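Local coordinates for protein tetraacyldisaccharide 4'-kinase (PDB 4ITL) that probably transfers the gamma-phosphate of ATP to the 4'-position of a tetraacyldisaccharide 1-phosphate, yielding lipid IVA, at residues Y187-P192 with M204-C209. Residues are numbered along the deposited sequence; the frame is centred on the assembly and turned at random.
Sequences YQEVEP and MFREFC. With ACP (phosphomethylphosphonic acid adenylate ester), chain B.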
# COMPACT_ATOMS: atom_id res chain seq x y z
N TYR A 187 10.10 2.72 -5.28
CA TYR A 187 10.33 2.19 -6.61
C TYR A 187 11.73 2.39 -7.10
O TYR A 187 11.93 2.60 -8.30
CB TYR A 187 9.36 2.82 -7.63
CG TYR A 187 7.91 2.51 -7.38
CD1 TYR A 187 7.52 1.52 -6.48
CD2 TYR A 187 6.92 3.23 -8.03
CE1 TYR A 187 6.18 1.26 -6.28
CE2 TYR A 187 5.59 2.97 -7.83
CZ TYR A 187 5.21 1.99 -6.95
OH TYR A 187 3.84 1.75 -6.77
N GLN A 188 12.71 2.32 -6.20
CA GLN A 188 14.11 2.57 -6.60
C GLN A 188 14.63 1.54 -7.63
O GLN A 188 15.51 1.87 -8.42
CB GLN A 188 15.04 2.58 -5.38
CG GLN A 188 14.82 3.75 -4.40
CD GLN A 188 15.21 5.09 -5.02
OE1 GLN A 188 16.12 5.14 -5.82
NE2 GLN A 188 14.49 6.15 -4.69
N GLU A 189 14.08 0.31 -7.61
CA GLU A 189 14.53 -0.74 -8.54
C GLU A 189 14.04 -0.51 -9.97
O GLU A 189 14.54 -1.10 -10.89
CB GLU A 189 14.11 -2.14 -8.03
CG GLU A 189 12.60 -2.47 -8.06
CD GLU A 189 11.70 -1.53 -7.19
OE1 GLU A 189 12.11 -1.04 -6.11
OE2 GLU A 189 10.55 -1.29 -7.60
N VAL A 190 13.08 0.39 -10.17
CA VAL A 190 12.54 0.67 -11.51
C VAL A 190 12.73 2.13 -11.96
O VAL A 190 12.95 2.38 -13.13
CB VAL A 190 11.01 0.40 -11.55
CG1 VAL A 190 10.55 0.19 -12.98
CG2 VAL A 190 10.66 -0.79 -10.72
N GLU A 191 12.58 3.08 -11.03
CA GLU A 191 12.83 4.49 -11.34
C GLU A 191 13.67 5.05 -10.22
O GLU A 191 13.14 5.73 -9.33
CB GLU A 191 11.53 5.28 -11.44
CG GLU A 191 10.53 4.71 -12.42
CD GLU A 191 10.82 5.10 -13.86
OE1 GLU A 191 11.57 6.08 -14.09
OE2 GLU A 191 10.28 4.43 -14.77
N PRO A 192 14.96 4.72 -10.23
CA PRO A 192 15.79 5.22 -9.12
C PRO A 192 15.84 6.75 -9.09
O PRO A 192 15.76 7.35 -10.14
CB PRO A 192 17.17 4.66 -9.44
CG PRO A 192 17.17 4.54 -10.95
CD PRO A 192 15.76 4.24 -11.37
N MET A 204 13.63 2.89 -0.67
CA MET A 204 12.98 1.58 -0.63
C MET A 204 13.14 0.83 -1.95
O MET A 204 12.90 1.40 -3.02
CB MET A 204 11.48 1.72 -0.38
CG MET A 204 10.74 0.41 -0.38
SD MET A 204 9.05 0.68 0.17
CE MET A 204 8.13 -0.21 -1.03
N PHE A 205 13.54 -0.43 -1.86
CA PHE A 205 13.74 -1.30 -3.03
C PHE A 205 12.84 -2.54 -2.92
O PHE A 205 12.65 -3.08 -1.83
CB PHE A 205 15.19 -1.76 -3.12
CG PHE A 205 16.16 -0.67 -3.53
CD1 PHE A 205 16.54 -0.52 -4.85
CD2 PHE A 205 16.70 0.18 -2.58
CE1 PHE A 205 17.48 0.49 -5.22
CE2 PHE A 205 17.62 1.15 -2.94
CZ PHE A 205 18.00 1.31 -4.25
N ARG A 206 12.28 -2.96 -4.05
CA ARG A 206 11.56 -4.21 -4.13
C ARG A 206 12.46 -5.22 -4.79
O ARG A 206 12.90 -5.03 -5.94
CB ARG A 206 10.26 -4.04 -4.91
CG ARG A 206 9.26 -3.15 -4.16
CD ARG A 206 7.97 -2.93 -4.94
NE ARG A 206 8.27 -2.33 -6.23
CZ ARG A 206 7.37 -2.16 -7.19
NH1 ARG A 206 6.11 -2.50 -6.98
NH2 ARG A 206 7.74 -1.65 -8.35
N GLU A 207 12.78 -6.29 -4.05
CA GLU A 207 13.68 -7.34 -4.59
C GLU A 207 12.81 -8.50 -5.08
O GLU A 207 12.24 -9.26 -4.29
CB GLU A 207 14.64 -7.80 -3.51
CG GLU A 207 15.68 -8.85 -3.88
CD GLU A 207 16.11 -9.63 -2.65
OE1 GLU A 207 17.29 -9.58 -2.29
OE2 GLU A 207 15.25 -10.27 -2.02
N PHE A 208 12.67 -8.59 -6.40
CA PHE A 208 11.79 -9.56 -7.02
C PHE A 208 12.46 -10.90 -7.03
O PHE A 208 13.34 -11.13 -7.83
CB PHE A 208 11.46 -9.10 -8.42
CG PHE A 208 10.61 -7.91 -8.43
CD1 PHE A 208 11.16 -6.65 -8.59
CD2 PHE A 208 9.25 -8.02 -8.14
CE1 PHE A 208 10.37 -5.52 -8.52
CE2 PHE A 208 8.45 -6.90 -8.08
CZ PHE A 208 9.01 -5.64 -8.27
N CYS A 209 12.03 -11.78 -6.15
CA CYS A 209 12.79 -12.97 -5.84
C CYS A 209 11.96 -14.26 -5.92
O CYS A 209 12.52 -15.33 -5.83
CB CYS A 209 13.31 -12.84 -4.42
SG CYS A 209 11.92 -12.67 -3.25
PG ACP B . -2.72 2.22 -3.67
O1G ACP B . -4.17 1.95 -3.29
O2G ACP B . -2.31 3.69 -3.49
O3G ACP B . -2.55 1.85 -5.18
PB ACP B . -0.04 0.89 -3.20
O1B ACP B . 0.61 -0.01 -2.16
O2B ACP B . 0.67 2.24 -3.11
C3B ACP B . -1.75 1.08 -2.59
PA ACP B . 1.13 -0.52 -5.33
O1A ACP B . 2.59 -0.09 -5.36
O2A ACP B . 0.51 -0.68 -6.67
O3A ACP B . 0.11 0.58 -4.73
O5' ACP B . 1.05 -1.90 -4.53
C5' ACP B . -0.18 -2.61 -4.55
C4' ACP B . 0.06 -4.11 -4.53
O4' ACP B . 0.08 -4.50 -5.90
C3' ACP B . 1.36 -4.60 -3.97
O3' ACP B . 1.35 -4.83 -2.63
C2' ACP B . 1.57 -5.86 -4.74
O2' ACP B . 0.85 -6.97 -4.32
C1' ACP B . 1.08 -5.44 -6.08
N9 ACP B . 2.12 -4.92 -6.97
C8 ACP B . 2.25 -3.66 -7.44
N7 ACP B . 3.33 -3.60 -8.25
C5 ACP B . 3.86 -4.83 -8.34
C6 ACP B . 4.95 -5.38 -9.01
N6 ACP B . 5.78 -4.55 -9.85
N1 ACP B . 5.24 -6.68 -8.86
C2 ACP B . 4.50 -7.48 -8.06
N3 ACP B . 3.43 -7.00 -7.39
C4 ACP B . 3.11 -5.69 -7.51
O HOH W 1 10.66 0.20 -4.13
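Glu189 OE2 is gripped by two nitrogens of Arg206, NE and NH2, each 2.9 Å from it, in a salt bridge beside the nucleotide pocket of this P-loop kinase. The loop after strand 182-185 here folds back over strand 201-212, with which that strand pairs in parallel. Both N-H groups reach OE2 within the guanidinium plane, but the carboxylate is turned 60° against that plane: NE meets OE2 from above the carboxylate plane, whereas NH2 comes nearly in line with its C-O bond. The other oxygen, Glu189 OE1, takes the backbone N-H of Arg206 at 2.8 Å. The carboxylate thus holds both backbone and side chain of one residue. With chi1 at 69°, Glu189 CG sits between its own N and carbonyl carbon, and the bend at chi2 swings the acid onto the strand. A water donates to Glu189 OE1 and to Met204 O, which also accepts a weak bond from Gln188 N. Replacing Glu189 by an alanine removes the carboxylate, which would probably leave the Arg206 guanidinium without this counter-charge and the Arg206 backbone N-H without this acceptor. Tyr187 CE1 lies over the centre of one guanidinium face, 3.7 Å from Arg206 CZ, with the two planes 29° apart; Phe208 CZ reaches the opposite face only near its rim. Arg206 NH2 also bonds Gln240 of helix 238-247. Arg206 NH1 lies 3.2 Å from N7 and Phe208 CE2 3.3 Å from N1 of the bound ATP analogue ACP, so both side chains border its adenine. Away from the nucleotide, Gln188 CB makes a CH-pi contact over the Phe205 face, 3.4 Å from the ring centroid. At the phosphate side, Tyr187 OH donates to ACP O1A at 2.6 Å, the oxygen lying at the ring edge, in its plane.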